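Local coordinates for protein gamma-D-glutamyl-L-lysine dipeptidyl-peptidase (Bacillus cereus ATCC 10987, PDB 3H41) that probably cleaves the gamma-D-glutamyl-L-lysine bond of murein peptides as a cysteine peptidase of the NlpC/P60 family, releasing L-Ala-gamma-D-Glu in cell wall degradation, at residues I11-A15 / T34-L39; A16-P22 / Y96-M100; G67-T71 / V82-Q87. Numbering follows the deposited sequence.

Interaction 1 of 3, residues I11-A15 / T34-L39; sequences IDVSA and TNPVDL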
# COMPACT_ATOMS: atom_id res chain seq x y z
N ILE A 11 1.49 -8.87 -10.14
CA ILE A 11 0.24 -8.11 -10.21
C ILE A 11 0.12 -7.34 -11.52
O ILE A 11 1.04 -6.61 -11.88
CB ILE A 11 0.15 -7.13 -9.01
CG1 ILE A 11 0.31 -7.89 -7.70
CG2 ILE A 11 -1.16 -6.33 -9.05
CD1 ILE A 11 -0.69 -8.97 -7.41
N ASP A 12 -1.02 -7.49 -12.19
CA ASP A 12 -1.23 -6.98 -13.55
C ASP A 12 -2.28 -5.87 -13.56
O ASP A 12 -2.71 -5.46 -14.62
CB ASP A 12 -1.60 -8.12 -14.52
CG ASP A 12 -1.50 -7.70 -16.00
OD1 ASP A 12 -0.53 -7.02 -16.36
OD2 ASP A 12 -2.41 -8.02 -16.81
N VAL A 13 -2.65 -5.36 -12.37
CA VAL A 13 -3.62 -4.28 -12.28
C VAL A 13 -3.01 -3.21 -11.40
O VAL A 13 -2.00 -3.44 -10.69
CB VAL A 13 -5.04 -4.77 -11.73
CG1 VAL A 13 -5.75 -5.59 -12.80
CG2 VAL A 13 -4.90 -5.56 -10.42
N SER A 14 -3.59 -2.01 -11.43
CA SER A 14 -2.99 -0.91 -10.65
C SER A 14 -2.88 -1.30 -9.18
O SER A 14 -1.82 -1.15 -8.56
CB SER A 14 -3.77 0.38 -10.82
OG SER A 14 -5.13 0.17 -10.46
N ALA A 15 -3.95 -1.85 -8.63
CA ALA A 15 -3.88 -2.50 -7.34
C ALA A 15 -4.88 -3.67 -7.25
O ALA A 15 -6.06 -3.56 -7.67
CB ALA A 15 -4.04 -1.50 -6.19
N THR A 34 -11.88 -6.92 -11.51
CA THR A 34 -11.69 -6.99 -12.96
C THR A 34 -10.25 -6.62 -13.33
O THR A 34 -9.49 -6.12 -12.49
CB THR A 34 -12.65 -6.03 -13.68
OG1 THR A 34 -12.52 -4.69 -13.12
CG2 THR A 34 -14.10 -6.53 -13.55
N ASN A 35 -9.90 -6.85 -14.59
CA ASN A 35 -8.64 -6.40 -15.13
C ASN A 35 -8.98 -5.71 -16.43
O ASN A 35 -9.38 -6.36 -17.36
CB ASN A 35 -7.68 -7.56 -15.41
CG ASN A 35 -6.32 -7.07 -15.87
OD1 ASN A 35 -6.19 -5.94 -16.28
ND2 ASN A 35 -5.31 -7.92 -15.79
N PRO A 36 -8.85 -4.37 -16.48
CA PRO A 36 -8.38 -3.48 -15.42
C PRO A 36 -9.39 -3.25 -14.30
O PRO A 36 -10.59 -3.52 -14.44
CB PRO A 36 -8.17 -2.17 -16.15
CG PRO A 36 -9.17 -2.20 -17.26
CD PRO A 36 -9.26 -3.63 -17.67
N VAL A 37 -8.88 -2.77 -13.17
CA VAL A 37 -9.72 -2.36 -12.05
C VAL A 37 -10.27 -0.96 -12.26
O VAL A 37 -9.72 -0.20 -13.06
CB VAL A 37 -8.94 -2.40 -10.71
CG1 VAL A 37 -8.51 -3.84 -10.38
CG2 VAL A 37 -7.71 -1.45 -10.67
N ASP A 38 -11.32 -0.60 -11.52
CA ASP A 38 -11.68 0.80 -11.33
C ASP A 38 -11.92 1.08 -9.85
O ASP A 38 -13.04 0.94 -9.35
CB ASP A 38 -12.89 1.19 -12.18
CG ASP A 38 -13.19 2.68 -12.11
OD1 ASP A 38 -12.68 3.43 -11.23
OD2 ASP A 38 -13.97 3.10 -12.96
N LEU A 39 -10.86 1.45 -9.16
CA LEU A 39 -10.90 1.55 -7.71
C LEU A 39 -11.55 2.82 -7.19
O LEU A 39 -12.00 2.84 -6.04
CB LEU A 39 -9.49 1.39 -7.12
CG LEU A 39 -8.87 -0.01 -7.35
CD1 LEU A 39 -7.44 -0.13 -6.85
CD2 LEU A 39 -9.74 -1.11 -6.75
O HOH W 1 -4.67 -3.30 -15.73
O HOH W 2 -5.80 -1.92 -13.47
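Asp12 carries the one direct hydrogen bond across the segments, from Asn35 ND2 to Asp12 OD2 at 3.1 Å. The same amide nitrogen also donates to the carbonyl of Lys103, so Asn35 links its own loop both to Asp12 and to the loop holding Lys103. Val13 points at the other segment. Val13 CG1 lies 3.5 Å from Asn35 CG, and Val13 CB packs 3.8 Å from Val37 CG1. The peptide bond before Pro36 is cis, and Thr34 OG1 donates to Pro36 O over 2.6 Å. At Ser14 a water accepts from two backbone nitrogens, 3.0 Å from Ser14 N and 3.2 Å from Val37 N. It joins two main chains that make no direct hydrogen bond to each other. Ser14 OG sits 3.1 Å from Val37 CG2. Ala15 closes the row, with its CB 3.7 Å from Leu39 CD1. The arrangement is plain loop packing in the N-terminal SH3-like region, away from the substrate site. The connection between strands 8-11 and 15-19 meets the loop after helix 30-33, where Asp38 is the N-cap of helix 39-45 and its OD1 accepts from the backbone nitrogen of Lys41.

Interaction 2 of 3, residues A16-P22 / Y96-M100; sequences ATLWTAP and YPGWM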
# COMPACT_ATOMS: atom_id res chain seq x y z
N ALA A 16 -4.36 -4.82 -6.81
CA ALA A 16 -5.17 -6.02 -6.56
C ALA A 16 -5.55 -6.09 -5.09
O ALA A 16 -4.73 -5.92 -4.21
CB ALA A 16 -4.44 -7.29 -6.94
N THR A 17 -6.81 -6.43 -4.84
CA THR A 17 -7.33 -6.58 -3.50
C THR A 17 -7.39 -8.07 -3.19
O THR A 17 -7.93 -8.84 -3.99
CB THR A 17 -8.72 -5.95 -3.46
OG1 THR A 17 -8.58 -4.56 -3.79
CG2 THR A 17 -9.35 -6.08 -2.07
N LEU A 18 -6.77 -8.45 -2.07
CA LEU A 18 -6.73 -9.82 -1.64
C LEU A 18 -7.78 -10.08 -0.54
O LEU A 18 -7.92 -9.32 0.42
CB LEU A 18 -5.33 -10.15 -1.11
CG LEU A 18 -4.31 -10.49 -2.23
CD1 LEU A 18 -3.97 -9.26 -3.05
CD2 LEU A 18 -3.06 -11.08 -1.55
N TRP A 19 -8.49 -11.18 -0.71
CA TRP A 19 -9.66 -11.55 0.12
C TRP A 19 -9.28 -12.68 1.08
O TRP A 19 -8.39 -13.46 0.77
CB TRP A 19 -10.85 -11.97 -0.79
CG TRP A 19 -11.35 -10.80 -1.58
CD1 TRP A 19 -10.70 -10.21 -2.62
CD2 TRP A 19 -12.53 -9.99 -1.35
NE1 TRP A 19 -11.39 -9.13 -3.07
CE2 TRP A 19 -12.52 -8.97 -2.32
CE3 TRP A 19 -13.60 -10.06 -0.45
CZ2 TRP A 19 -13.54 -7.99 -2.41
CZ3 TRP A 19 -14.59 -9.10 -0.52
CH2 TRP A 19 -14.57 -8.08 -1.51
N THR A 20 -9.97 -12.76 2.22
CA THR A 20 -9.73 -13.81 3.18
C THR A 20 -10.29 -15.14 2.68
O THR A 20 -9.93 -16.17 3.19
CB THR A 20 -10.39 -13.50 4.54
OG1 THR A 20 -11.80 -13.27 4.33
CG2 THR A 20 -9.73 -12.27 5.17
N ALA A 21 -11.16 -15.13 1.69
CA ALA A 21 -11.67 -16.36 1.09
C ALA A 21 -11.94 -16.04 -0.34
O ALA A 21 -12.22 -14.89 -0.65
CB ALA A 21 -12.97 -16.83 1.79
N PRO A 22 -11.88 -17.04 -1.23
CA PRO A 22 -12.24 -16.76 -2.62
C PRO A 22 -13.77 -16.64 -2.78
O PRO A 22 -14.51 -16.94 -1.84
CB PRO A 22 -11.69 -17.98 -3.36
CG PRO A 22 -11.80 -19.09 -2.33
CD PRO A 22 -11.57 -18.47 -1.01
N TYR A 96 2.51 -11.98 2.33
CA TYR A 96 1.19 -11.74 2.91
C TYR A 96 0.17 -12.54 2.15
O TYR A 96 0.06 -12.42 0.93
CB TYR A 96 0.81 -10.24 2.90
CG TYR A 96 -0.13 -9.92 4.03
CD1 TYR A 96 -1.46 -10.28 3.95
CD2 TYR A 96 0.31 -9.31 5.20
CE1 TYR A 96 -2.32 -10.02 4.96
CE2 TYR A 96 -0.57 -9.06 6.25
CZ TYR A 96 -1.90 -9.43 6.11
OH TYR A 96 -2.83 -9.24 7.10
N PRO A 97 -0.58 -13.39 2.87
CA PRO A 97 -1.49 -14.29 2.18
C PRO A 97 -2.86 -13.70 1.88
O PRO A 97 -3.37 -12.86 2.63
CB PRO A 97 -1.62 -15.43 3.15
CG PRO A 97 -1.60 -14.74 4.47
CD PRO A 97 -0.52 -13.69 4.31
N GLY A 98 -3.45 -14.16 0.79
CA GLY A 98 -4.84 -13.87 0.51
C GLY A 98 -5.26 -14.33 -0.87
O GLY A 98 -4.45 -14.74 -1.64
N TRP A 99 -6.55 -14.20 -1.15
CA TRP A 99 -7.16 -14.69 -2.38
C TRP A 99 -7.49 -13.55 -3.33
O TRP A 99 -7.99 -12.48 -2.91
CB TRP A 99 -8.43 -15.48 -2.05
CG TRP A 99 -8.18 -16.74 -1.30
CD1 TRP A 99 -8.08 -16.89 0.05
CD2 TRP A 99 -8.06 -18.06 -1.86
NE1 TRP A 99 -7.84 -18.22 0.36
CE2 TRP A 99 -7.84 -18.96 -0.80
CE3 TRP A 99 -8.08 -18.55 -3.17
CZ2 TRP A 99 -7.67 -20.33 -1.00
CZ3 TRP A 99 -7.91 -19.92 -3.37
CH2 TRP A 99 -7.71 -20.79 -2.29
N MSE A 100 -7.19 -13.77 -4.60
CA MSE A 100 -7.42 -12.78 -5.65
C MSE A 100 -7.78 -13.46 -6.98
O MSE A 100 -7.48 -14.64 -7.18
CB MSE A 100 -6.18 -11.90 -5.79
CG MSE A 100 -4.90 -12.65 -6.20
SE MSE A 100 -3.43 -11.40 -6.56
CE MSE A 100 -4.18 -10.66 -8.12
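Trp99 is the largest bump in this contact, and the turn after strand 15-19 wraps against it. Pro22 lies flat on one face of the indole, with its CD 3.6 Å from the centroid of the Trp99 five-membered ring, a CH-pi contact. Gly98 forms the hollow beside it. A CB there would clash with Leu18 CB, so the bare backbone lets the strands come close. Trp19 and Trp99 form a single antiparallel hydrogen-bonded pair: Trp19 N donates to Trp99 O at 2.6 Å and Trp99 N to Trp19 O at 2.8 Å. The strands cross at 104°, so the pairing is not prolonged. Selenomethionine Met100 fills the gap by Ala16, with CE 3.6 Å from Ala16 CB and SE 4.1 Å from Leu18 CD1. Strand 96-101 also carries Tyr96, which touches the bound alanine and is hydrogen-bonded to Asp234. Strand 15-19, paired with 60-65, crosses this edge strand, while Leu18 reaches Val82 and Val84 of strand 79-84 and Trp19 meets Trp79 edge-to-face.

Interaction 3 of 3, residues G67-T71 / V82-Q87; sequences GQEVT and VLVHGQ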
# COMPACT_ATOMS: atom_id res chain seq x y z
N GLY A 67 2.89 -4.75 -10.72
CA GLY A 67 4.28 -5.19 -10.73
C GLY A 67 4.82 -5.89 -9.50
O GLY A 67 5.92 -6.46 -9.56
N GLN A 68 4.09 -5.86 -8.38
CA GLN A 68 4.53 -6.55 -7.17
C GLN A 68 4.53 -8.06 -7.44
O GLN A 68 3.66 -8.57 -8.17
CB GLN A 68 3.63 -6.18 -5.99
CG GLN A 68 4.20 -6.48 -4.61
CD GLN A 68 3.62 -5.60 -3.48
OE1 GLN A 68 2.66 -4.80 -3.67
NE2 GLN A 68 4.21 -5.73 -2.29
N GLU A 69 5.55 -8.74 -6.90
CA GLU A 69 5.71 -10.18 -7.12
C GLU A 69 4.93 -10.95 -6.06
O GLU A 69 4.88 -10.54 -4.90
CB GLU A 69 7.16 -10.58 -7.03
CG GLU A 69 7.43 -12.01 -7.49
CD GLU A 69 8.93 -12.35 -7.55
OE1 GLU A 69 9.72 -11.50 -8.01
OE2 GLU A 69 9.31 -13.46 -7.13
N VAL A 70 4.34 -12.06 -6.47
CA VAL A 70 3.64 -12.93 -5.57
C VAL A 70 4.08 -14.39 -5.83
O VAL A 70 4.54 -14.71 -6.94
CB VAL A 70 2.08 -12.83 -5.72
CG1 VAL A 70 1.59 -11.35 -5.60
CG2 VAL A 70 1.57 -13.50 -7.00
N THR A 71 3.91 -15.24 -4.82
CA THR A 71 4.00 -16.68 -4.98
C THR A 71 2.58 -17.27 -5.01
O THR A 71 1.83 -17.07 -4.05
CB THR A 71 4.80 -17.34 -3.84
OG1 THR A 71 6.11 -16.73 -3.76
CG2 THR A 71 4.88 -18.95 -4.02
N VAL A 82 -2.33 -16.38 -2.94
CA VAL A 82 -0.99 -15.86 -3.22
C VAL A 82 -0.34 -15.37 -1.94
O VAL A 82 -1.03 -15.11 -0.94
CB VAL A 82 -0.99 -14.74 -4.32
CG1 VAL A 82 -1.74 -15.21 -5.55
CG2 VAL A 82 -1.63 -13.43 -3.84
N LEU A 83 0.98 -15.35 -1.93
CA LEU A 83 1.75 -14.69 -0.89
C LEU A 83 2.43 -13.46 -1.51
O LEU A 83 3.24 -13.58 -2.44
CB LEU A 83 2.81 -15.63 -0.29
CG LEU A 83 2.27 -16.99 0.15
CD1 LEU A 83 3.43 -17.88 0.68
CD2 LEU A 83 1.15 -16.82 1.19
N VAL A 84 2.11 -12.28 -0.98
CA VAL A 84 2.62 -11.03 -1.50
C VAL A 84 3.99 -10.74 -0.94
O VAL A 84 4.18 -10.53 0.27
CB VAL A 84 1.67 -9.83 -1.21
CG1 VAL A 84 2.27 -8.50 -1.81
CG2 VAL A 84 0.21 -10.10 -1.73
N HIS A 85 4.98 -10.72 -1.81
CA HIS A 85 6.34 -10.49 -1.37
C HIS A 85 6.43 -9.01 -0.98
O HIS A 85 5.83 -8.13 -1.62
CB HIS A 85 7.34 -10.73 -2.51
CG HIS A 85 7.37 -12.15 -3.02
ND1 HIS A 85 8.39 -12.62 -3.84
CD2 HIS A 85 6.53 -13.19 -2.84
CE1 HIS A 85 8.17 -13.89 -4.13
NE2 HIS A 85 7.04 -14.26 -3.55
N GLY A 86 7.18 -8.75 0.08
CA GLY A 86 7.46 -7.38 0.48
C GLY A 86 6.46 -6.80 1.45
O GLY A 86 6.55 -5.62 1.79
N GLN A 87 5.54 -7.64 1.93
CA GLN A 87 4.60 -7.26 2.95
C GLN A 87 4.77 -8.19 4.14
O GLN A 87 4.12 -9.23 4.23
CB GLN A 87 3.18 -7.26 2.39
CG GLN A 87 2.96 -6.15 1.35
CD GLN A 87 1.49 -5.95 1.01
OE1 GLN A 87 0.61 -6.60 1.59
NE2 GLN A 87 1.22 -5.08 0.03
O HOH W 3 3.91 -3.32 -0.15
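His85 has the most surface covered here, followed by Thr71 and Gln68. The His85 ring lies over the backbone of Glu69 and Val70, with Glu69 C and Val70 N over one face. Its edge meets Thr71, where His85 NE2 donates to Thr71 OG1 at 2.6 Å. Thr71 OG1 is also hydrogen-bonded to Glu94. His85 N donates to Glu69 O at 3.1 Å. Thr71 pairs with Leu83 in a hydrogen-bonded antiparallel pair: Thr71 N to Leu83 O is 3.0 Å, and Leu83 N to Thr71 O is 2.9 Å. Val70 and Val84 form the adjacent non-hydrogen-bonded pair. These are the open ends of the beta hairpin 69-76/79-84, which supplies two adjacent inner strands of the five-stranded antiparallel sheet. The hairpin belongs to the bacterial dipeptidyl-peptidase SH3 domain, and its sheet also takes in strand 8-11. On the sheet face bearing Val70 and Val84, Val70 CB packs 3.9 Å from Val82 CB. Leu18 of strand 15-19 covers Val82 and Val84. Gln68 NE2 donates to His85 O at 3.0 Å, while Gln68 OE1 accepts from the backbone of Leu65. His85 O belongs to the type II turn Val84-Gln87, where at phi 90° a side chain on Gly86 would jam against that oxygen. A water accepts from Gln68 NE2 and Gln87 NE2, 3.2 Å from each nitrogen; Gln87 OE1 is hydrogen-bonded to Thr62.

In the fold
The three contacts adjoin one another, with centres 11 to 15 Å apart. Ile11 joins interaction 1 to both others: its CD1 lies 3.8 Å from Met100 SE and 3.8 Å from Val70 CG1, and its backbone probably hydrogen-bonds to Gly67 and Gln68. Strand 96-101 of interaction 2 and strand 79-84 of interaction 3 are sheet neighbours, with probable hydrogen bonds Val84 N to Tyr96 O (2.8 Å) and Val82 N to Gly98 O (3.0 Å). Interaction 2 reaches the bound dipeptide L-Ala-gamma-D-Glu. The Tyr96 side chain is about 3 Å from its alanine. The Gln87 side chain of interaction 3 is about 7 Å from that alanine. Interaction 1 is remote, with the Ala15 side chain about 14 Å away.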